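Side-chain contacts in uncharacterized protein (Bacteroides ovatus CL02T12C04, PDB 6PTM), which probably acts as an exo-carrageenase of glycoside hydrolase family 42, trimming sugar units from the ends of carrageenan-derived chains: residues W177-I181 / K182-E186; L75-A78 / E79-G83; I586-K589 / L590-G594. All coordinates share one frame; numbering follows the deposited sequence.

Contact 1 (W177-I181 / K182-E186)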
ATOM      1  N   TRP A 177      16.734   5.858  -0.922  1.00 23.51           N
ATOM      2  CA  TRP A 177      18.024   6.606  -0.818  1.00 28.42           C
ATOM      3  C   TRP A 177      19.226   5.673  -0.715  1.00 27.38           C
ATOM      4  O   TRP A 177      20.298   6.197  -0.407  1.00 31.05           O
ATOM      5  CB  TRP A 177      18.040   7.558   0.391  1.00 29.99           C
ATOM      6  CG  TRP A 177      17.047   8.672   0.325  1.00 36.37           C
ATOM      7  CD1 TRP A 177      16.425   9.170  -0.787  1.00 38.43           C
ATOM      8  CD2 TRP A 177      16.556   9.429   1.446  1.00 38.39           C
ATOM      9  NE1 TRP A 177      15.577  10.188  -0.426  1.00 39.61           N
ATOM     10  CE2 TRP A 177      15.640  10.373   0.934  1.00 39.18           C
ATOM     11  CE3 TRP A 177      16.819   9.419   2.820  1.00 44.16           C
ATOM     12  CZ2 TRP A 177      14.966  11.275   1.757  1.00 41.69           C
ATOM     13  CZ3 TRP A 177      16.148  10.310   3.633  1.00 43.69           C
ATOM     14  CH2 TRP A 177      15.227  11.217   3.109  1.00 41.55           C
ATOM     15  N   LYS A 178      19.067   4.358  -0.902  1.00 25.96           N
ATOM     16  CA  LYS A 178      20.199   3.394  -0.862  1.00 25.04           C
ATOM     17  C   LYS A 178      21.239   3.808  -1.896  1.00 24.09           C
ATOM     18  O   LYS A 178      20.930   3.997  -3.076  1.00 21.75           O
ATOM     19  CB  LYS A 178      19.768   1.962  -1.186  1.00 24.05           C
ATOM     20  CG  LYS A 178      20.853   0.901  -1.010  1.00 23.03           C
ATOM     21  CD  LYS A 178      20.407  -0.439  -1.520  1.00 23.31           C
ATOM     22  CE  LYS A 178      20.300  -0.444  -3.039  1.00 23.63           C
ATOM     23  NZ  LYS A 178      19.690  -1.699  -3.526  1.00 21.60           N
ATOM     24  N   PRO A 179      22.524   3.933  -1.507  1.00 23.70           N
ATOM     25  CA  PRO A 179      23.562   4.247  -2.496  1.00 25.54           C
ATOM     26  C   PRO A 179      23.576   3.178  -3.595  1.00 25.73           C
ATOM     27  O   PRO A 179      23.499   1.996  -3.282  1.00 28.14           O
ATOM     28  CB  PRO A 179      24.857   4.259  -1.673  1.00 24.91           C
ATOM     29  CG  PRO A 179      24.365   4.611  -0.274  1.00 24.52           C
ATOM     30  CD  PRO A 179      23.047   3.866  -0.132  1.00 24.15           C
ATOM     31  N   ARG A 180      23.646   3.616  -4.850  1.00 25.82           N
ATOM     32  CA  ARG A 180      23.548   2.746  -6.046  1.00 27.80           C
ATOM     33  C   ARG A 180      24.962   2.263  -6.372  1.00 27.47           C
ATOM     34  O   ARG A 180      25.537   2.725  -7.344  1.00 24.95           O
ATOM     35  CB  ARG A 180      22.875   3.534  -7.172  1.00 32.68           C
ATOM     36  CG  ARG A 180      21.485   4.047  -6.799  1.00 34.62           C
ATOM     37  CD  ARG A 180      20.398   3.079  -7.212  1.00 34.94           C
ATOM     38  NE  ARG A 180      20.517   2.782  -8.639  1.00 33.13           N
ATOM     39  CZ  ARG A 180      20.347   1.589  -9.208  1.00 31.49           C
ATOM     40  NH1 ARG A 180      20.022   0.522  -8.488  1.00 27.14           N
ATOM     41  NH2 ARG A 180      20.517   1.477 -10.514  1.00 29.75           N
ATOM     42  N   ILE A 181      25.524   1.425  -5.515  1.00 25.82           N
ATOM     43  CA  ILE A 181      26.894   0.882  -5.703  1.00 28.70           C
ATOM     44  C   ILE A 181      26.797  -0.639  -5.841  1.00 28.51           C
ATOM     45  O   ILE A 181      25.849  -1.262  -5.289  1.00 22.68           O
ATOM     46  CB  ILE A 181      27.820   1.331  -4.563  1.00 30.44           C
ATOM     47  CG1 ILE A 181      27.348   0.816  -3.205  1.00 32.53           C
ATOM     48  CG2 ILE A 181      27.982   2.854  -4.565  1.00 30.74           C
ATOM     49  CD1 ILE A 181      28.425   0.804  -2.176  1.00 33.02           C
ATOM     50  N   LYS A 182      27.753  -1.232  -6.546  1.00 28.20           N
ATOM     51  CA  LYS A 182      27.786  -2.694  -6.781  1.00 29.38           C
ATOM     52  C   LYS A 182      27.458  -3.474  -5.489  1.00 26.93           C
ATOM     53  O   LYS A 182      26.587  -4.406  -5.568  1.00 25.23           O
ATOM     54  CB  LYS A 182      29.123  -3.110  -7.395  1.00 32.91           C
ATOM     55  CG  LYS A 182      29.047  -4.472  -8.071  1.00 41.17           C
ATOM     56  CD  LYS A 182      29.676  -4.531  -9.466  1.00 49.78           C
ATOM     57  CE  LYS A 182      31.121  -4.977  -9.433  1.00 54.74           C
ATOM     58  NZ  LYS A 182      31.244  -6.317  -8.804  1.00 58.79           N
ATOM     59  N   GLU A 183      28.103  -3.146  -4.358  1.00 25.77           N
ATOM     60  CA  GLU A 183      27.998  -3.887  -3.063  1.00 25.62           C
ATOM     61  C   GLU A 183      26.517  -3.969  -2.629  1.00 24.81           C
ATOM     62  O   GLU A 183      26.142  -5.010  -2.057  1.00 19.36           O
ATOM     63  CB  GLU A 183      28.900  -3.267  -1.973  1.00 28.61           C
ATOM     64  CG  GLU A 183      29.228  -4.226  -0.810  1.00 34.90           C
ATOM     65  CD  GLU A 183      29.811  -3.682   0.510  1.00 41.80           C
ATOM     66  OE1 GLU A 183      29.907  -2.423   0.671  1.00 43.53           O
ATOM     67  OE2 GLU A 183      30.185  -4.528   1.413  1.00 43.00           O
ATOM     68  N   TYR A 184      25.701  -2.949  -2.934  1.00 23.01           N
ATOM     69  CA  TYR A 184      24.305  -2.785  -2.439  1.00 23.55           C
ATOM     70  C   TYR A 184      23.266  -3.223  -3.495  1.00 23.58           C
ATOM     71  O   TYR A 184      22.116  -3.434  -3.110  1.00 20.61           O
ATOM     72  CB  TYR A 184      24.070  -1.337  -1.993  1.00 25.88           C
ATOM     73  CG  TYR A 184      24.899  -0.836  -0.824  1.00 25.51           C
ATOM     74  CD1 TYR A 184      25.735  -1.661  -0.087  1.00 27.36           C
ATOM     75  CD2 TYR A 184      24.836   0.495  -0.437  1.00 26.59           C
ATOM     76  CE1 TYR A 184      26.505  -1.175   0.968  1.00 27.97           C
ATOM     77  CE2 TYR A 184      25.592   1.001   0.610  1.00 25.63           C
ATOM     78  CZ  TYR A 184      26.444   0.165   1.315  1.00 26.55           C
ATOM     79  OH  TYR A 184      27.177   0.648   2.359  1.00 24.77           O
ATOM     80  N   ILE A 185      23.625  -3.358  -4.779  1.00 20.59           N
ATOM     81  CA  ILE A 185      22.638  -3.677  -5.855  1.00 21.55           C
ATOM     82  C   ILE A 185      22.743  -5.154  -6.261  1.00 20.93           C
ATOM     83  O   ILE A 185      21.863  -5.597  -7.013  1.00 22.77           O
ATOM     84  CB  ILE A 185      22.761  -2.721  -7.067  1.00 22.60           C
ATOM     85  CG1 ILE A 185      24.108  -2.879  -7.776  1.00 24.23           C
ATOM     86  CG2 ILE A 185      22.481  -1.284  -6.654  1.00 21.43           C
ATOM     87  CD1 ILE A 185      24.234  -2.098  -9.063  1.00 26.56           C
ATOM     88  N   GLU A 186      23.774  -5.888  -5.816  1.00 21.88           N
ATOM     89  CA  GLU A 186      23.910  -7.340  -6.107  1.00 21.98           C
ATOM     90  C   GLU A 186      22.767  -8.112  -5.443  1.00 19.42           C
ATOM     91  O   GLU A 186      22.137  -8.923  -6.137  1.00 18.32           O
ATOM     92  CB  GLU A 186      25.250  -7.886  -5.649  1.00 23.95           C
ATOM     93  CG  GLU A 186      26.306  -7.611  -6.678  1.00 30.53           C
ATOM     94  CD  GLU A 186      27.709  -8.054  -6.309  1.00 30.34           C
ATOM     95  OE1 GLU A 186      27.926  -8.462  -5.149  1.00 30.72           O
ATOM     96  OE2 GLU A 186      28.564  -8.005  -7.212  1.00 36.70           O
TER
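At the N-cap position Ile-181 turns its carbonyl into the first turn of helix 182-185, where O accepts from Tyr-184 N at 2.9 Å and, weakly, from Ile-185 N. The Ile-181 side chain runs alongside that of Tyr-184, pointing the same way: with CG1 set between the backbone N and the carbonyl carbon (chi1 62°), CD1 rests over one ring face, 3.9 Å from the centroid and 5° off the ring normal, a CH-pi contact. Pro-179 comes to the ring edge, its CD 3.8 Å from Tyr-184 CD2 and its CG near the ring plane. Lys-178 runs obliquely past Tyr-184 CB, bends at chi3 (70°) and gives NZ to Tyr-184 O at 3.0 Å, above the carbonyl plane. NZ also forms a salt bridge with Asp-174 and bonds the carbonyls of His-188 and Gly-189, which probably offsets the cost of burying it. Arg-180, bonded to Asn-190, brings NH1 within 3.6 Å of Ile-185 CG2. The turn leads from strand 168-175 of the mixed sheet into the short helix, which packs Glu-183 and Tyr-184 on Ile-80 of helix 69-90, while Trp-509 meets the Tyr-184 ring and Tyr-84 bonds its hydroxyl.

Contact 2 (L75-A78 / E79-G83); sequences LRTA and EIFMG
Glu-79 and Arg-76, three residues apart on one helix, form a salt bridge: Arg-76 NE gives its hydrogen to Glu-79 OE1 at 3.1 Å. The acceptor lies in the guanidinium plane at its edge and is met nearly along its C-O axis, and the carboxylate plane is only 12° from the guanidinium. Bends at chi2 and chi3 (56° and 58°) curl the arginine chain back to bring NE to the carboxylate, leaving NH1 for Glu-186 beside helix 182-185. A water closes the pair, accepting from Arg-76 NH2 and donating to Glu-79 OE1 at 2.7 Å. The aliphatic part of Glu-79 lies over the preceding turn, CG 3.3 Å from Leu-75 O, with OE2 passing beside Leu-75 CG and pairing with Arg-55. With an alanine in place of Glu-79, Arg-55 would probably lack its mate, the Arg-76 chain would be freer to turn and the water would lose its acceptor. Ala-78 takes Met-82 N on its O at 2.9 Å, in the i to i+4 pattern, while its methyl faces Ile-124 and Met-128. Helix 69-90 packs on helices 44-63 (Leu-75, Met-82) and 109-139 (Ala-78, Phe-81, Met-82), with Phe-81 reaching helix 534-549 and Ile-80 reaching helix 182-185.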
ATOM      1  N   LEU A  75      24.860 -13.192   3.967  1.00 18.10           N
ATOM      2  CA  LEU A  75      26.328 -12.952   4.073  1.00 17.82           C
ATOM      3  C   LEU A  75      26.604 -11.492   3.702  1.00 18.24           C
ATOM      4  O   LEU A  75      27.345 -10.821   4.424  1.00 19.70           O
ATOM      5  CB  LEU A  75      27.086 -13.890   3.131  1.00 19.49           C
ATOM      6  CG  LEU A  75      28.607 -13.755   3.192  1.00 21.47           C
ATOM      7  CD1 LEU A  75      29.118 -14.201   4.550  1.00 23.76           C
ATOM      8  CD2 LEU A  75      29.290 -14.569   2.122  1.00 23.41           C
ATOM      9  N   ARG A  76      26.068 -11.016   2.584  1.00 18.35           N
ATOM     10  CA  ARG A  76      26.299  -9.622   2.138  1.00 18.21           C
ATOM     11  C   ARG A  76      25.740  -8.653   3.179  1.00 19.20           C
ATOM     12  O   ARG A  76      26.398  -7.630   3.480  1.00 17.84           O
ATOM     13  CB  ARG A  76      25.709  -9.358   0.754  1.00 17.64           C
ATOM     14  CG  ARG A  76      25.918  -7.929   0.279  1.00 18.07           C
ATOM     15  CD  ARG A  76      27.376  -7.497   0.264  1.00 19.30           C
ATOM     16  NE  ARG A  76      28.180  -8.375  -0.583  1.00 20.42           N
ATOM     17  CZ  ARG A  76      28.179  -8.359  -1.917  1.00 22.24           C
ATOM     18  NH1 ARG A  76      27.420  -7.522  -2.609  1.00 20.64           N
ATOM     19  NH2 ARG A  76      28.954  -9.206  -2.568  1.00 23.05           N
ATOM     20  N   THR A  77      24.558  -8.939   3.710  1.00 18.39           N
ATOM     21  CA  THR A  77      23.983  -8.078   4.754  1.00 17.88           C
ATOM     22  C   THR A  77      24.972  -7.985   5.920  1.00 17.49           C
ATOM     23  O   THR A  77      25.170  -6.890   6.498  1.00 17.59           O
ATOM     24  CB  THR A  77      22.629  -8.589   5.234  1.00 17.31           C
ATOM     25  OG1 THR A  77      21.729  -8.730   4.130  1.00 16.27           O
ATOM     26  CG2 THR A  77      22.058  -7.634   6.254  1.00 17.68           C
ATOM     27  N   ALA A  78      25.524  -9.119   6.308  1.00 18.48           N
ATOM     28  CA  ALA A  78      26.426  -9.225   7.462  1.00 17.66           C
ATOM     29  C   ALA A  78      27.678  -8.403   7.155  1.00 19.49           C
ATOM     30  O   ALA A  78      28.046  -7.544   7.997  1.00 20.06           O
ATOM     31  CB  ALA A  78      26.715 -10.676   7.738  1.00 18.08           C
ATOM     32  N   GLU A  79      28.259  -8.580   5.962  1.00 19.71           N
ATOM     33  CA  GLU A  79      29.489  -7.842   5.543  1.00 20.23           C
ATOM     34  C   GLU A  79      29.221  -6.348   5.628  1.00 19.86           C
ATOM     35  O   GLU A  79      30.062  -5.644   6.138  1.00 17.52           O
ATOM     36  CB  GLU A  79      29.910  -8.211   4.126  1.00 21.01           C
ATOM     37  CG  GLU A  79      30.407  -9.624   4.044  1.00 20.88           C
ATOM     38  CD  GLU A  79      30.542 -10.094   2.617  1.00 23.09           C
ATOM     39  OE1 GLU A  79      29.990  -9.458   1.733  1.00 23.77           O
ATOM     40  OE2 GLU A  79      31.140 -11.129   2.429  1.00 25.63           O
ATOM     41  N   ILE A  80      28.045  -5.897   5.197  1.00 19.06           N
ATOM     42  CA  ILE A  80      27.708  -4.446   5.191  1.00 19.67           C
ATOM     43  C   ILE A  80      27.598  -3.952   6.637  1.00 19.67           C
ATOM     44  O   ILE A  80      28.162  -2.900   6.944  1.00 19.24           O
ATOM     45  CB  ILE A  80      26.429  -4.169   4.381  1.00 20.28           C
ATOM     46  CG1 ILE A  80      26.689  -4.394   2.880  1.00 21.08           C
ATOM     47  CG2 ILE A  80      25.911  -2.764   4.662  1.00 20.18           C
ATOM     48  CD1 ILE A  80      25.440  -4.339   2.025  1.00 21.64           C
ATOM     49  N   PHE A  81      26.891  -4.687   7.487  1.00 17.96           N
ATOM     50  CA  PHE A  81      26.552  -4.195   8.844  1.00 18.78           C
ATOM     51  C   PHE A  81      27.755  -4.350   9.764  1.00 18.64           C
ATOM     52  O   PHE A  81      27.722  -3.736  10.831  1.00 20.40           O
ATOM     53  CB  PHE A  81      25.312  -4.876   9.414  1.00 18.55           C
ATOM     54  CG  PHE A  81      24.061  -4.120   9.045  1.00 19.42           C
ATOM     55  CD1 PHE A  81      23.401  -4.379   7.852  1.00 18.97           C
ATOM     56  CD2 PHE A  81      23.584  -3.116   9.870  1.00 18.55           C
ATOM     57  CE1 PHE A  81      22.247  -3.683   7.533  1.00 19.82           C
ATOM     58  CE2 PHE A  81      22.436  -2.416   9.545  1.00 17.88           C
ATOM     59  CZ  PHE A  81      21.780  -2.695   8.375  1.00 18.00           C
ATOM     60  N   MET A  82      28.745  -5.152   9.397  1.00 18.03           N
ATOM     61  CA  MET A  82      29.988  -5.181  10.202  1.00 19.75           C
ATOM     62  C   MET A  82      30.618  -3.791  10.042  1.00 19.75           C
ATOM     63  O   MET A  82      31.066  -3.227  11.048  1.00 20.67           O
ATOM     64  CB  MET A  82      30.964  -6.277   9.769  1.00 20.02           C
ATOM     65  CG  MET A  82      30.526  -7.671  10.172  1.00 20.12           C
ATOM     66  SD  MET A  82      30.375  -7.873  11.973  1.00 23.29           S
ATOM     67  CE  MET A  82      32.118  -7.996  12.393  1.00 25.54           C
ATOM     68  N   GLY A  83      30.651  -3.254   8.823  1.00 19.23           N
ATOM     69  CA  GLY A  83      31.221  -1.915   8.604  1.00 21.42           C
ATOM     70  C   GLY A  83      30.372  -0.847   9.269  1.00 22.50           C
ATOM     71  O   GLY A  83      30.943   0.133   9.826  1.00 20.09           O
TER
HETATM   72  O   HOH W   1      29.522 -11.244  -0.243  1.00 31.40           O

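Contact 3 (I586-K589 / L590-G594)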
ATOM      1  N   ILE A 586     -17.524  -4.148   9.161  1.00 15.39           N
ATOM      2  CA  ILE A 586     -18.120  -5.202   8.305  1.00 16.00           C
ATOM      3  C   ILE A 586     -16.981  -5.948   7.575  1.00 15.92           C
ATOM      4  O   ILE A 586     -17.033  -7.198   7.513  1.00 15.64           O
ATOM      5  CB  ILE A 586     -19.230  -4.681   7.356  1.00 15.91           C
ATOM      6  CG1 ILE A 586     -19.782  -5.806   6.478  1.00 16.89           C
ATOM      7  CG2 ILE A 586     -18.776  -3.529   6.475  1.00 15.62           C
ATOM      8  CD1 ILE A 586     -20.266  -7.058   7.223  1.00 17.18           C
ATOM      9  N   TYR A 587     -15.947  -5.248   7.109  1.00 15.01           N
ATOM     10  CA  TYR A 587     -14.739  -5.888   6.507  1.00 15.21           C
ATOM     11  C   TYR A 587     -14.140  -6.904   7.479  1.00 14.83           C
ATOM     12  O   TYR A 587     -13.909  -8.051   7.095  1.00 14.53           O
ATOM     13  CB  TYR A 587     -13.663  -4.850   6.188  1.00 15.09           C
ATOM     14  CG  TYR A 587     -12.420  -5.410   5.558  1.00 15.01           C
ATOM     15  CD1 TYR A 587     -12.404  -5.821   4.234  1.00 16.42           C
ATOM     16  CD2 TYR A 587     -11.269  -5.600   6.305  1.00 15.90           C
ATOM     17  CE1 TYR A 587     -11.263  -6.361   3.652  1.00 16.51           C
ATOM     18  CE2 TYR A 587     -10.112  -6.129   5.737  1.00 16.81           C
ATOM     19  CZ  TYR A 587     -10.102  -6.487   4.401  1.00 16.01           C
ATOM     20  OH  TYR A 587      -8.983  -6.994   3.852  1.00 16.65           O
ATOM     21  N   GLU A 588     -13.855  -6.472   8.708  1.00 15.93           N
ATOM     22  CA  GLU A 588     -13.264  -7.326   9.785  1.00 16.29           C
ATOM     23  C   GLU A 588     -14.176  -8.537  10.046  1.00 17.30           C
ATOM     24  O   GLU A 588     -13.683  -9.685  10.219  1.00 15.70           O
ATOM     25  CB  GLU A 588     -13.108  -6.479  11.038  1.00 17.72           C
ATOM     26  CG  GLU A 588     -12.549  -7.210  12.230  1.00 18.34           C
ATOM     27  CD  GLU A 588     -12.332  -6.299  13.424  1.00 19.89           C
ATOM     28  OE1 GLU A 588     -13.297  -5.593  13.824  1.00 18.94           O
ATOM     29  OE2 GLU A 588     -11.216  -6.309  13.964  1.00 20.81           O
ATOM     30  N   LYS A 589     -15.476  -8.288  10.084  1.00 16.46           N
ATOM     31  CA  LYS A 589     -16.485  -9.333  10.346  1.00 16.40           C
ATOM     32  C   LYS A 589     -16.401 -10.403   9.264  1.00 16.28           C
ATOM     33  O   LYS A 589     -16.566 -11.552   9.604  1.00 14.83           O
ATOM     34  CB  LYS A 589     -17.874  -8.694  10.445  1.00 18.41           C
ATOM     35  CG  LYS A 589     -18.946  -9.646  10.901  1.00 21.55           C
ATOM     36  CD  LYS A 589     -18.737 -10.065  12.349  1.00 22.12           C
ATOM     37  CE  LYS A 589     -19.925 -10.788  12.925  1.00 25.52           C
ATOM     38  NZ  LYS A 589     -19.657 -11.095  14.353  1.00 29.50           N
ATOM     39  N   LEU A 590     -16.116 -10.041   8.007  1.00 16.41           N
ATOM     40  CA  LEU A 590     -16.171 -10.991   6.877  1.00 17.46           C
ATOM     41  C   LEU A 590     -14.790 -11.597   6.566  1.00 17.11           C
ATOM     42  O   LEU A 590     -14.764 -12.586   5.892  1.00 17.35           O
ATOM     43  CB  LEU A 590     -16.732 -10.286   5.636  1.00 17.17           C
ATOM     44  CG  LEU A 590     -18.167  -9.762   5.708  1.00 17.48           C
ATOM     45  CD1 LEU A 590     -18.532  -9.106   4.381  1.00 16.00           C
ATOM     46  CD2 LEU A 590     -19.159 -10.861   6.069  1.00 18.18           C
ATOM     47  N   ASN A 591     -13.694 -11.003   7.017  1.00 17.54           N
ATOM     48  CA  ASN A 591     -12.342 -11.228   6.445  1.00 17.39           C
ATOM     49  C   ASN A 591     -11.616 -12.467   7.000  1.00 17.99           C
ATOM     50  O   ASN A 591     -10.506 -12.787   6.475  1.00 16.80           O
ATOM     51  CB  ASN A 591     -11.399 -10.058   6.700  1.00 17.87           C
ATOM     52  CG  ASN A 591     -10.158 -10.181   5.847  1.00 17.59           C
ATOM     53  OD1 ASN A 591     -10.279 -10.385   4.645  1.00 17.74           O
ATOM     54  ND2 ASN A 591      -8.992 -10.102   6.465  1.00 16.74           N
ATOM     55  N   PHE A 592     -12.192 -13.190   7.961  1.00 17.30           N
ATOM     56  CA  PHE A 592     -11.497 -14.349   8.572  1.00 17.01           C
ATOM     57  C   PHE A 592     -12.299 -15.620   8.321  1.00 16.79           C
ATOM     58  O   PHE A 592     -12.267 -16.500   9.173  1.00 15.42           O
ATOM     59  CB  PHE A 592     -11.228 -14.075  10.063  1.00 17.09           C
ATOM     60  CG  PHE A 592     -10.389 -12.848  10.273  1.00 16.25           C
ATOM     61  CD1 PHE A 592     -10.987 -11.599  10.344  1.00 16.37           C
ATOM     62  CD2 PHE A 592      -9.014 -12.929  10.304  1.00 15.21           C
ATOM     63  CE1 PHE A 592     -10.225 -10.463  10.488  1.00 16.04           C
ATOM     64  CE2 PHE A 592      -8.252 -11.787  10.460  1.00 16.88           C
ATOM     65  CZ  PHE A 592      -8.858 -10.551  10.526  1.00 16.10           C
ATOM     66  N   SER A 593     -12.908 -15.754   7.142  1.00 16.62           N
ATOM     67  CA  SER A 593     -13.739 -16.931   6.762  1.00 14.92           C
ATOM     68  C   SER A 593     -13.136 -17.664   5.557  1.00 14.33           C
ATOM     69  O   SER A 593     -13.875 -18.434   4.935  1.00 16.28           O
ATOM     70  CB  SER A 593     -15.173 -16.515   6.486  1.00 14.60           C
ATOM     71  OG  SER A 593     -15.744 -15.888   7.615  1.00 14.98           O
ATOM     72  N   GLY A 594     -11.880 -17.380   5.172  1.00 14.11           N
ATOM     73  CA  GLY A 594     -11.207 -18.059   4.060  1.00 13.37           C
ATOM     74  C   GLY A 594     -11.460 -17.435   2.689  1.00 14.55           C
ATOM     75  O   GLY A 594     -10.968 -17.989   1.686  1.00 13.74           O
TER
HETATM   76  O   HOH W   2     -15.020 -13.786   9.056  1.00 17.24           O
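Tyr-587 and Asn-591 lie side by side and point the same way, the amide turned 18° from the ring plane. Asn-591 CB sits 4.2 Å above one face of the tyrosine ring, toward its rim, and OD1 is 3.7 Å from Tyr-587 OH. While Asn-591 lies along the Tyr-587 face, its ND2, bonded to Glu-708, stands 4.1 Å above a face of the Phe-592 ring, toward the rim. At the Phe-592 edge, in plane, lies Glu-588 O, 3.3 Å from CD1. Asn-591 reaches this place with CG anti to its own N (chi1 -167°), and Tyr-587 OH is bonded to Asp-455. One turn apart on the helix, Ile-586 CD1 packs on Leu-590 CG at 3.7 Å. The backbone bonds are weak here: Leu-590 N is shared by Ile-586 O and Tyr-587 O, and Asn-591 N makes a long, weak bond to Glu-588 O. A water takes over from the backbone, donating to Lys-589 O at 2.8 Å, accepting from Phe-592 N and meeting Ser-593 OG at 2.6 Å. Helix 579-590 lies in the beta-alpha-beta crossover that connects the adjacent parallel strands 564-567 and 597-600. Its end leads into strand 597-600, whose Ile-597 packs on Tyr-587, Leu-590 and Asn-591; helix 448-460 meets Tyr-587, and helix 674-687 meets Ile-586 and Lys-589.

Overall arrangement
Contacts 1 and 2 are neighbours, their centres 13 Å apart, and they touch directly. Arg-76 joins them: its NH1 pairs with Glu-186 OE1 at 2.8 Å and probably bonds Glu-183 O at 2.9 Å. Beside it, Ile-80 CD1 packs on Tyr-184 CD1 at 3.4 Å. Helix 69-90 is thereby tied to helix 182-185 and the turn after strand 168-175. Contact 3 stands apart, centred about 41 Å from contact 1 and 42 Å from contact 2, touching neither, and lies across the chain's centre from contact 1. It belongs to the region of the parallel sheet that includes strand 597-600. The structure is the apo form, so no bound carrageenan marks the active site relative to them.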